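PDB 6D4K: probable L,D-transpeptidase 3 from Mycobacterium tuberculosis, which probably acts as an L,D-transpeptidase of cell-wall biogenesis, cannot form 3→3 cross-links from tetrapeptide stems, and may help anchor proteins to peptidoglycan. Local coordinates for residues 116-121 with 254-259; 128-133 with 244-249; 204-209 with 217-222. All coordinates share one frame; numbering follows the deposited sequence.

Contact 1 of 3, residues 116-121 with 254-259; sequences AVVGVA and GDPVIV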
loop_
_atom_site.group_PDB
_atom_site.type_symbol
_atom_site.label_atom_id
_atom_site.label_comp_id
_atom_site.label_asym_id
_atom_site.label_seq_id
_atom_site.Cartn_x
_atom_site.Cartn_y
_atom_site.Cartn_z
ATOM N N ALA A 116 -7.954 -5.677 -9.880
ATOM C CA ALA A 116 -7.454 -6.054 -8.560
ATOM C C ALA A 116 -5.984 -6.403 -8.707
ATOM O O ALA A 116 -5.635 -7.476 -9.185
ATOM C CB ALA A 116 -8.254 -7.219 -7.988
ATOM N N VAL A 117 -5.110 -5.489 -8.320
ATOM C CA VAL A 117 -3.676 -5.721 -8.432
ATOM C C VAL A 117 -3.196 -5.958 -7.010
ATOM O O VAL A 117 -3.113 -5.018 -6.206
ATOM C CB VAL A 117 -2.942 -4.558 -9.110
ATOM C CG1 VAL A 117 -1.444 -4.845 -9.197
ATOM C CG2 VAL A 117 -3.560 -4.272 -10.483
ATOM N N VAL A 118 -2.937 -7.222 -6.687
ATOM C CA VAL A 118 -2.652 -7.660 -5.329
ATOM C C VAL A 118 -1.204 -8.108 -5.263
ATOM O O VAL A 118 -0.763 -8.910 -6.097
ATOM C CB VAL A 118 -3.576 -8.819 -4.912
ATOM C CG1 VAL A 118 -3.271 -9.269 -3.495
ATOM C CG2 VAL A 118 -5.052 -8.450 -5.076
ATOM N N GLY A 119 -0.477 -7.619 -4.264
ATOM C CA GLY A 119 0.884 -8.053 -4.038
ATOM C C GLY A 119 1.023 -8.736 -2.695
ATOM O O GLY A 119 0.566 -8.202 -1.680
ATOM N N VAL A 120 1.625 -9.923 -2.669
ATOM C CA VAL A 120 1.794 -10.692 -1.437
ATOM C C VAL A 120 3.281 -10.903 -1.199
ATOM O O VAL A 120 3.960 -11.545 -2.010
ATOM C CB VAL A 120 1.046 -12.034 -1.488
ATOM C CG1 VAL A 120 1.251 -12.799 -0.184
ATOM C CG2 VAL A 120 -0.433 -11.808 -1.746
ATOM N N ALA A 121 3.784 -10.370 -0.090
ATOM C CA ALA A 121 5.175 -10.546 0.305
ATOM C C ALA A 121 5.270 -11.695 1.296
ATOM O O ALA A 121 4.530 -11.728 2.286
ATOM C CB ALA A 121 5.717 -9.276 0.957
ATOM N N GLY A 254 -4.677 2.492 -3.359
ATOM C CA GLY A 254 -5.799 1.755 -2.837
ATOM C C GLY A 254 -5.707 0.263 -3.044
ATOM O O GLY A 254 -6.447 -0.466 -2.400
ATOM N N ASP A 255 -4.803 -0.218 -3.888
ATOM C CA ASP A 255 -4.670 -1.655 -4.063
ATOM C C ASP A 255 -4.015 -2.286 -2.831
ATOM O O ASP A 255 -3.264 -1.629 -2.111
ATOM C CB ASP A 255 -3.862 -1.979 -5.316
ATOM C CG ASP A 255 -4.721 -2.034 -6.561
ATOM O OD1 ASP A 255 -5.817 -2.645 -6.521
ATOM O OD2 ASP A 255 -4.298 -1.455 -7.590
ATOM N N PRO A 256 -4.315 -3.552 -2.551
ATOM C CA PRO A 256 -3.829 -4.185 -1.325
ATOM C C PRO A 256 -2.452 -4.809 -1.476
ATOM O O PRO A 256 -2.069 -5.335 -2.529
ATOM C CB PRO A 256 -4.875 -5.281 -1.070
ATOM C CG PRO A 256 -5.357 -5.664 -2.451
ATOM C CD PRO A 256 -5.313 -4.369 -3.249
ATOM N N VAL A 257 -1.707 -4.736 -0.379
ATOM C CA VAL A 257 -0.422 -5.411 -0.237
ATOM C C VAL A 257 -0.477 -6.201 1.056
ATOM O O VAL A 257 -0.768 -5.640 2.119
ATOM C CB VAL A 257 0.758 -4.425 -0.220
ATOM C CG1 VAL A 257 2.075 -5.150 0.073
ATOM C CG2 VAL A 257 0.831 -3.698 -1.556
ATOM N N ILE A 258 -0.221 -7.502 0.969
ATOM C CA ILE A 258 -0.260 -8.386 2.120
ATOM C C ILE A 258 1.162 -8.826 2.434
ATOM O O ILE A 258 1.914 -9.215 1.532
ATOM C CB ILE A 258 -1.184 -9.588 1.856
ATOM C CG1 ILE A 258 -2.629 -9.103 1.690
ATOM C CG2 ILE A 258 -1.087 -10.602 2.991
ATOM C CD1 ILE A 258 -3.218 -9.349 0.324
ATOM N N VAL A 259 1.539 -8.739 3.704
ATOM C CA VAL A 259 2.814 -9.247 4.189
ATOM C C VAL A 259 2.512 -10.415 5.109
ATOM O O VAL A 259 1.724 -10.282 6.053
ATOM C CB VAL A 259 3.617 -8.161 4.927
ATOM C CG1 VAL A 259 4.894 -8.760 5.527
ATOM C CG2 VAL A 259 3.940 -7.010 3.984
HETATM O O HOH W 1 -0.753 -4.422 -4.664
#
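The carbonyl oxygen of Pro256 is gripped twice: Gly119 N donates to it over 3.3 Å, and water 1 donates from 2.7 Å to the same Pro256 O. Water 1 also donates to Val117 O, so it bridges the two segments just where they begin to run as neighbouring parallel strands in the mixed sheet of the L,D-transpeptidase (YkuD) catalytic domain. Farther along, the parallel pattern is regular. Ile258 N gives its hydrogen to Gly119 O, and the shortest of the backbone bonds follows, Ala121 N to Ile258 O at 2.7 Å. Gly119 O and Ile258 O each take a CA-H as well, from Val257 and Val120 respectively.

Before the strands pair, Asp255 reaches across instead. Its CG stands beside the backbone N (chi1 -86°), and from there OD1 accepts a weak bond from Val117 N at 3.4 Å. The carboxylate has firmer partners beyond: OD1 also takes Val41 N, and OD2 takes the backbone N of Asp252, a residue of the calcium site. This carboxylate therefore links the start of strand 117-122, weakly, to the loop of Asp252.

The side chains divide between two faces. Ala121, Val257 and Val259 share the buried one, with Ala121 CB against Val259 CG2 and Ile237 covering both residues; Gly119, having no side chain, lets Phe128 lie close above its CA. The other face carries Val118, Val120 and Ile258. There the Val118 side chain crosses that of Pro256 at about a right angle, CG2 touching Pro256 CG at 3.8 Å, while the Ile258 tail turns through an almost eclipsed chi2 of 116° to set its CD1 3.8 Å from Val118 CG1.

Contact 2 of 3, residues 128-133 with 244-249; sequences FTVSID and AEWYYN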
loop_
_atom_site.group_PDB
_atom_site.type_symbol
_atom_site.label_atom_id
_atom_site.label_comp_id
_atom_site.label_asym_id
_atom_site.label_seq_id
_atom_site.Cartn_x
_atom_site.Cartn_y
_atom_site.Cartn_z
ATOM N N PHE A 128 7.796 -11.729 -3.668
ATOM C CA PHE A 128 6.664 -10.825 -3.781
ATOM C C PHE A 128 5.877 -11.307 -4.984
ATOM O O PHE A 128 6.392 -11.297 -6.104
ATOM C CB PHE A 128 7.150 -9.385 -3.978
ATOM C CG PHE A 128 6.063 -8.346 -3.920
ATOM C CD1 PHE A 128 5.383 -8.106 -2.739
ATOM C CD2 PHE A 128 5.764 -7.570 -5.029
ATOM C CE1 PHE A 128 4.405 -7.140 -2.668
ATOM C CE2 PHE A 128 4.786 -6.590 -4.965
ATOM C CZ PHE A 128 4.103 -6.378 -3.780
ATOM N N THR A 129 4.648 -11.758 -4.754
ATOM C CA THR A 129 3.827 -12.365 -5.793
ATOM C C THR A 129 2.745 -11.382 -6.202
ATOM O O THR A 129 1.950 -10.948 -5.363
ATOM C CB THR A 129 3.198 -13.662 -5.287
ATOM O OG1 THR A 129 4.227 -14.549 -4.825
ATOM C CG2 THR A 129 2.391 -14.332 -6.400
ATOM N N VAL A 130 2.702 -11.042 -7.488
ATOM C CA VAL A 130 1.734 -10.081 -8.001
ATOM C C VAL A 130 0.695 -10.826 -8.821
ATOM O O VAL A 130 1.036 -11.645 -9.681
ATOM C CB VAL A 130 2.409 -8.977 -8.839
ATOM C CG1 VAL A 130 1.368 -8.000 -9.366
ATOM C CG2 VAL A 130 3.458 -8.259 -8.025
ATOM N N SER A 131 -0.568 -10.518 -8.579
ATOM C CA SER A 131 -1.647 -11.026 -9.404
ATOM C C SER A 131 -2.512 -9.868 -9.880
ATOM O O SER A 131 -2.659 -8.847 -9.194
ATOM C CB SER A 131 -2.507 -12.048 -8.658
ATOM O OG SER A 131 -3.071 -11.476 -7.500
ATOM N N ILE A 132 -3.082 -10.045 -11.064
ATOM C CA ILE A 132 -3.982 -9.079 -11.668
ATOM C C ILE A 132 -5.301 -9.809 -11.904
ATOM O O ILE A 132 -5.358 -10.777 -12.680
ATOM C CB ILE A 132 -3.404 -8.493 -12.969
ATOM C CG1 ILE A 132 -2.054 -7.821 -12.688
ATOM C CG2 ILE A 132 -4.367 -7.490 -13.577
ATOM C CD1 ILE A 132 -1.390 -7.222 -13.905
ATOM N N ASP A 133 -6.345 -9.389 -11.187
ATOM C CA ASP A 133 -7.645 -10.055 -11.231
ATOM C C ASP A 133 -7.510 -11.556 -10.989
ATOM O O ASP A 133 -8.144 -12.377 -11.659
ATOM C CB ASP A 133 -8.392 -9.735 -12.525
ATOM C CG ASP A 133 -8.682 -8.245 -12.672
ATOM O OD1 ASP A 133 -9.149 -7.626 -11.694
ATOM O OD2 ASP A 133 -8.432 -7.695 -13.765
ATOM N N ALA A 244 10.239 -3.936 -9.872
ATOM C CA ALA A 244 9.611 -2.764 -9.262
ATOM C C ALA A 244 8.913 -1.893 -10.301
ATOM O O ALA A 244 7.818 -1.376 -10.049
ATOM C CB ALA A 244 10.657 -1.948 -8.494
ATOM N N GLU A 245 9.542 -1.690 -11.463
ATOM C CA GLU A 245 8.940 -0.852 -12.494
ATOM C C GLU A 245 7.613 -1.427 -12.962
ATOM O O GLU A 245 6.618 -0.703 -13.087
ATOM C CB GLU A 245 9.903 -0.694 -13.672
ATOM C CG GLU A 245 9.284 -0.029 -14.886
ATOM C CD GLU A 245 10.212 -0.027 -16.080
ATOM O OE1 GLU A 245 10.070 0.871 -16.931
ATOM O OE2 GLU A 245 11.080 -0.923 -16.169
ATOM N N TRP A 246 7.581 -2.740 -13.201
ATOM C CA TRP A 246 6.374 -3.405 -13.677
ATOM C C TRP A 246 5.267 -3.343 -12.631
ATOM O O TRP A 246 4.127 -2.986 -12.942
ATOM C CB TRP A 246 6.714 -4.853 -14.035
ATOM C CG TRP A 246 5.630 -5.556 -14.736
ATOM C CD1 TRP A 246 5.444 -5.639 -16.086
ATOM C CD2 TRP A 246 4.559 -6.275 -14.135
ATOM N NE1 TRP A 246 4.327 -6.377 -16.360
ATOM C CE2 TRP A 246 3.758 -6.774 -15.179
ATOM C CE3 TRP A 246 4.200 -6.554 -12.813
ATOM C CZ2 TRP A 246 2.611 -7.530 -14.943
ATOM C CZ3 TRP A 246 3.061 -7.301 -12.580
ATOM C CH2 TRP A 246 2.282 -7.779 -13.639
ATOM N N TYR A 247 5.589 -3.652 -11.375
ATOM C CA TYR A 247 4.587 -3.567 -10.313
ATOM C C TYR A 247 4.084 -2.134 -10.132
ATOM O O TYR A 247 2.880 -1.895 -10.012
ATOM C CB TYR A 247 5.175 -4.092 -9.003
ATOM C CG TYR A 247 4.251 -3.887 -7.838
ATOM C CD1 TYR A 247 4.621 -3.080 -6.769
ATOM C CD2 TYR A 247 3.014 -4.519 -7.792
ATOM C CE1 TYR A 247 3.782 -2.897 -5.684
ATOM C CE2 TYR A 247 2.164 -4.337 -6.715
ATOM C CZ TYR A 247 2.557 -3.531 -5.658
ATOM O OH TYR A 247 1.706 -3.341 -4.584
ATOM N N TYR A 248 5.008 -1.172 -10.074
ATOM C CA TYR A 248 4.651 0.241 -9.954
ATOM C C TYR A 248 3.684 0.652 -11.061
ATOM O O TYR A 248 2.671 1.309 -10.812
ATOM C CB TYR A 248 5.925 1.079 -10.023
ATOM C CG TYR A 248 5.743 2.575 -9.925
ATOM C CD1 TYR A 248 5.396 3.344 -11.040
ATOM C CD2 TYR A 248 5.994 3.240 -8.726
ATOM C CE1 TYR A 248 5.266 4.725 -10.954
ATOM C CE2 TYR A 248 5.874 4.615 -8.634
ATOM C CZ TYR A 248 5.499 5.351 -9.743
ATOM O OH TYR A 248 5.383 6.721 -9.646
ATOM N N ASN A 249 3.991 0.274 -12.298
ATOM C CA ASN A 249 3.144 0.667 -13.417
ATOM C C ASN A 249 1.790 -0.029 -13.387
ATOM O O ASN A 249 0.822 0.509 -13.937
ATOM C CB ASN A 249 3.858 0.400 -14.745
ATOM C CG ASN A 249 4.992 1.375 -15.012
ATOM O OD1 ASN A 249 5.017 2.495 -14.488
ATOM N ND2 ASN A 249 5.922 0.966 -15.862
#
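Strand 128-132, carrying Phe128, Val130 and Ile132 on one side, runs beneath helix 244-249, which answers with Trp246 and Tyr247; the two axes come within 10.5 Å and their directions differ by 37°. With the backbones this far apart, side chains alone make the contact, and no hydrogen bond crosses it.

The central piece is a T-shaped aromatic pair. Phe128 drives its ring edge into the face of Tyr247, the planes standing at 83° and the centroids 5.0 Å apart. Its CE2 sits over the centre of the tyrosine ring, 3.7 Å above the plane, while CZ leans toward the hydroxyl end and meets Tyr247 CZ at 3.7 Å. In both residues CG lies opposite the amide nitrogen (chi1 -172° for Phe128), a position that carries each ring toward the other segment, where edge meets face. Val257, on strand 256-260, two strands over, packs against both rings.

Val130 touches both helix aromatics, one methyl to each. Its CG2 meets Tyr247 CD2 at 3.8 Å, and its CG1 comes to the edge of the indole, close to the ring plane, 3.7 Å from Trp246 CZ3. Farther down the strand, Ile132 extends its CD1 to Trp246 CH2, again 3.7 Å away, the two side chains arriving from opposite directions. Met158, on strand 157-159, touches both Val130 and Trp246 and so continues this apolar layer.

Helix 241-250 is thus packed through its aromatics on one face of the mixed sheet of the YkuD catalytic domain.

Contact 3 of 3, residues 204-209 with 217-222; sequences VDYAVR and VHSAPW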
loop_
_atom_site.group_PDB
_atom_site.type_symbol
_atom_site.label_atom_id
_atom_site.label_comp_id
_atom_site.label_asym_id
_atom_site.label_seq_id
_atom_site.Cartn_x
_atom_site.Cartn_y
_atom_site.Cartn_z
ATOM N N VAL A 204 15.543 6.419 -4.544
ATOM C CA VAL A 204 14.794 5.213 -4.873
ATOM C C VAL A 204 13.991 5.492 -6.135
ATOM O O VAL A 204 13.180 6.426 -6.167
ATOM C CB VAL A 204 13.889 4.789 -3.708
ATOM C CG1 VAL A 204 13.001 3.641 -4.124
ATOM C CG2 VAL A 204 14.739 4.408 -2.498
ATOM N N ASP A 205 14.201 4.666 -7.163
ATOM C CA ASP A 205 13.663 4.957 -8.490
ATOM C C ASP A 205 12.143 4.840 -8.519
ATOM O O ASP A 205 11.443 5.779 -8.920
ATOM C CB ASP A 205 14.297 4.021 -9.517
ATOM C CG ASP A 205 14.309 4.610 -10.912
ATOM O OD1 ASP A 205 13.535 5.556 -11.177
ATOM O OD2 ASP A 205 15.108 4.130 -11.742
ATOM N N TYR A 206 11.613 3.679 -8.130
ATOM C CA TYR A 206 10.178 3.441 -8.070
ATOM C C TYR A 206 9.829 3.170 -6.617
ATOM O O TYR A 206 10.477 2.342 -5.971
ATOM C CB TYR A 206 9.779 2.234 -8.936
ATOM C CG TYR A 206 10.076 2.416 -10.403
ATOM C CD1 TYR A 206 9.134 2.967 -11.260
ATOM C CD2 TYR A 206 11.313 2.062 -10.929
ATOM C CE1 TYR A 206 9.408 3.153 -12.600
ATOM C CE2 TYR A 206 11.597 2.242 -12.273
ATOM C CZ TYR A 206 10.642 2.788 -13.104
ATOM O OH TYR A 206 10.925 2.966 -14.443
ATOM N N ALA A 207 8.821 3.869 -6.098
ATOM C CA ALA A 207 8.502 3.786 -4.676
ATOM C C ALA A 207 6.994 3.724 -4.490
ATOM O O ALA A 207 6.288 4.689 -4.805
ATOM C CB ALA A 207 9.088 4.974 -3.914
ATOM N N VAL A 208 6.514 2.598 -3.958
ATOM C CA VAL A 208 5.099 2.364 -3.683
ATOM C C VAL A 208 4.952 2.385 -2.165
ATOM O O VAL A 208 5.388 1.453 -1.483
ATOM C CB VAL A 208 4.633 1.021 -4.270
ATOM C CG1 VAL A 208 3.156 0.810 -4.016
ATOM C CG2 VAL A 208 4.954 0.936 -5.761
ATOM N N ARG A 209 4.374 3.460 -1.620
ATOM C CA ARG A 209 4.273 3.607 -0.171
ATOM C C ARG A 209 3.073 2.813 0.340
ATOM O O ARG A 209 1.969 2.918 -0.206
ATOM C CB ARG A 209 4.086 5.074 0.198
ATOM C CG ARG A 209 3.966 5.288 1.694
ATOM C CD ARG A 209 3.422 6.670 2.028
ATOM N NE ARG A 209 4.343 7.728 1.639
ATOM C CZ ARG A 209 5.188 8.325 2.474
ATOM N NH1 ARG A 209 5.234 7.968 3.750
ATOM N NH2 ARG A 209 5.989 9.283 2.029
ATOM N N VAL A 217 7.224 -0.697 -1.015
ATOM C CA VAL A 217 7.737 -1.612 -2.030
ATOM C C VAL A 217 8.527 -0.761 -3.009
ATOM O O VAL A 217 8.025 0.263 -3.488
ATOM C CB VAL A 217 6.586 -2.329 -2.762
ATOM C CG1 VAL A 217 7.147 -3.300 -3.784
ATOM C CG2 VAL A 217 5.666 -3.050 -1.787
ATOM N N HIS A 218 9.764 -1.149 -3.302
ATOM C CA HIS A 218 10.569 -0.247 -4.114
ATOM C C HIS A 218 11.697 -0.989 -4.813
ATOM O O HIS A 218 12.029 -2.132 -4.484
ATOM C CB HIS A 218 11.109 0.913 -3.272
ATOM C CG HIS A 218 12.148 0.507 -2.277
ATOM N ND1 HIS A 218 13.496 0.528 -2.563
ATOM C CD2 HIS A 218 12.040 0.072 -1.000
ATOM C CE1 HIS A 218 14.175 0.123 -1.505
ATOM N NE2 HIS A 218 13.316 -0.157 -0.542
ATOM N N SER A 219 12.281 -0.305 -5.794
ATOM C CA SER A 219 13.454 -0.812 -6.494
ATOM C C SER A 219 14.678 -0.669 -5.606
ATOM O O SER A 219 14.898 0.378 -4.989
ATOM C CB SER A 219 13.688 -0.013 -7.772
ATOM O OG SER A 219 13.583 1.380 -7.522
ATOM N N ALA A 220 15.488 -1.721 -5.554
ATOM C CA ALA A 220 16.683 -1.748 -4.708
ATOM C C ALA A 220 17.833 -2.393 -5.472
ATOM O O ALA A 220 18.271 -3.504 -5.153
ATOM C CB ALA A 220 16.393 -2.478 -3.394
ATOM N N PRO A 221 18.363 -1.702 -6.487
ATOM C CA PRO A 221 19.412 -2.317 -7.323
ATOM C C PRO A 221 20.682 -2.678 -6.571
ATOM O O PRO A 221 21.361 -3.642 -6.950
ATOM C CB PRO A 221 19.657 -1.277 -8.425
ATOM C CG PRO A 221 19.095 0.006 -7.886
ATOM C CD PRO A 221 17.996 -0.352 -6.947
ATOM N N TRP A 222 21.026 -1.941 -5.514
ATOM C CA TRP A 222 22.179 -2.304 -4.699
ATOM C C TRP A 222 21.958 -3.604 -3.936
ATOM O O TRP A 222 22.928 -4.199 -3.452
ATOM C CB TRP A 222 22.467 -1.188 -3.699
ATOM C CG TRP A 222 21.318 -0.983 -2.775
ATOM C CD1 TRP A 222 21.102 -1.611 -1.582
ATOM C CD2 TRP A 222 20.197 -0.114 -2.981
ATOM N NE1 TRP A 222 19.923 -1.176 -1.027
ATOM C CE2 TRP A 222 19.348 -0.255 -1.865
ATOM C CE3 TRP A 222 19.837 0.780 -3.994
ATOM C CZ2 TRP A 222 18.163 0.461 -1.734
ATOM C CZ3 TRP A 222 18.658 1.491 -3.864
ATOM C CH2 TRP A 222 17.833 1.326 -2.743
HETATM O O HOH W 2 16.022 2.334 -6.793
#
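Backbone hydrogen bonds first: Val208 and Val217 form an antiparallel hydrogen-bonded pair, with Val208 N to Val217 O at 2.8 Å and the return bond from Val217 N to Val208 O. Ala207 faces His218 as the next, non-hydrogen-bonded pair. Beyond it Ser219 N donates to Tyr206 O at 3.2 Å, an oxygen that His218 CA also approaches.

Where segment 204-209 turns a corner at 205-206, a side chain takes over. Ser219 OG lies between its own N and carbonyl carbon (chi1 46°), which brings it to Tyr206 N for a nearly straight bond of 3.1 Å, 174° at the hydrogen. Water 2 completes the corner: it accepts from Asp205 N, donates to Ser219 O, and lies 2.7 Å from Ser219 OG. The Asp205 carboxylate makes salt bridges to Arg241 and Arg181.

In the packing, the Val204 side chain crosses that of His218 at about a right angle, CG1 lying 3.4 Å from His218 CB and nearly as close to its ND1; Val204 CG2 comes to the edge of Trp222 at CH2. On the face away from Ala207 and His218, Val208 and Val217 meet CB to CB.

A bond within the same segment helps orient the imidazole: His218 ND1 donates to Ser219 O at 2.8 Å, from well above the carbonyl plane (66°). His218 is the predicted proton donor/acceptor, about 4 Å by side chains from Cys236, to which the acetyl group of faropenem binds covalently. A hairpin strand offering this histidine and serine carbonyl is consistent with the Cys-His-Ser catalytic triad of L,D-transpeptidases.

Starting from the N terminus, the chain first lays down 116-121 in the mixed sheet, turns, and comes back antiparallel as 128-133; Val120 O and Thr129 N probably bond across that hairpin. It then travels to 204-209, and contact 3 closes the shortest loop, a local hairpin with 217-222. Helix 244-249 next closes contact 2, and 254-259 closes contact 1 last, so the three are nested, contact 3 inside contact 2 inside contact 1, without crossing. The helix is the go-between: helix 241-250 leads directly into strand 256-260 of contact 1, while Tyr248 and Ala244 pack on Tyr206 and Ser219 of contact 3. Contacts 1 and 3 do not touch directly, although both reach the same mixed sheet.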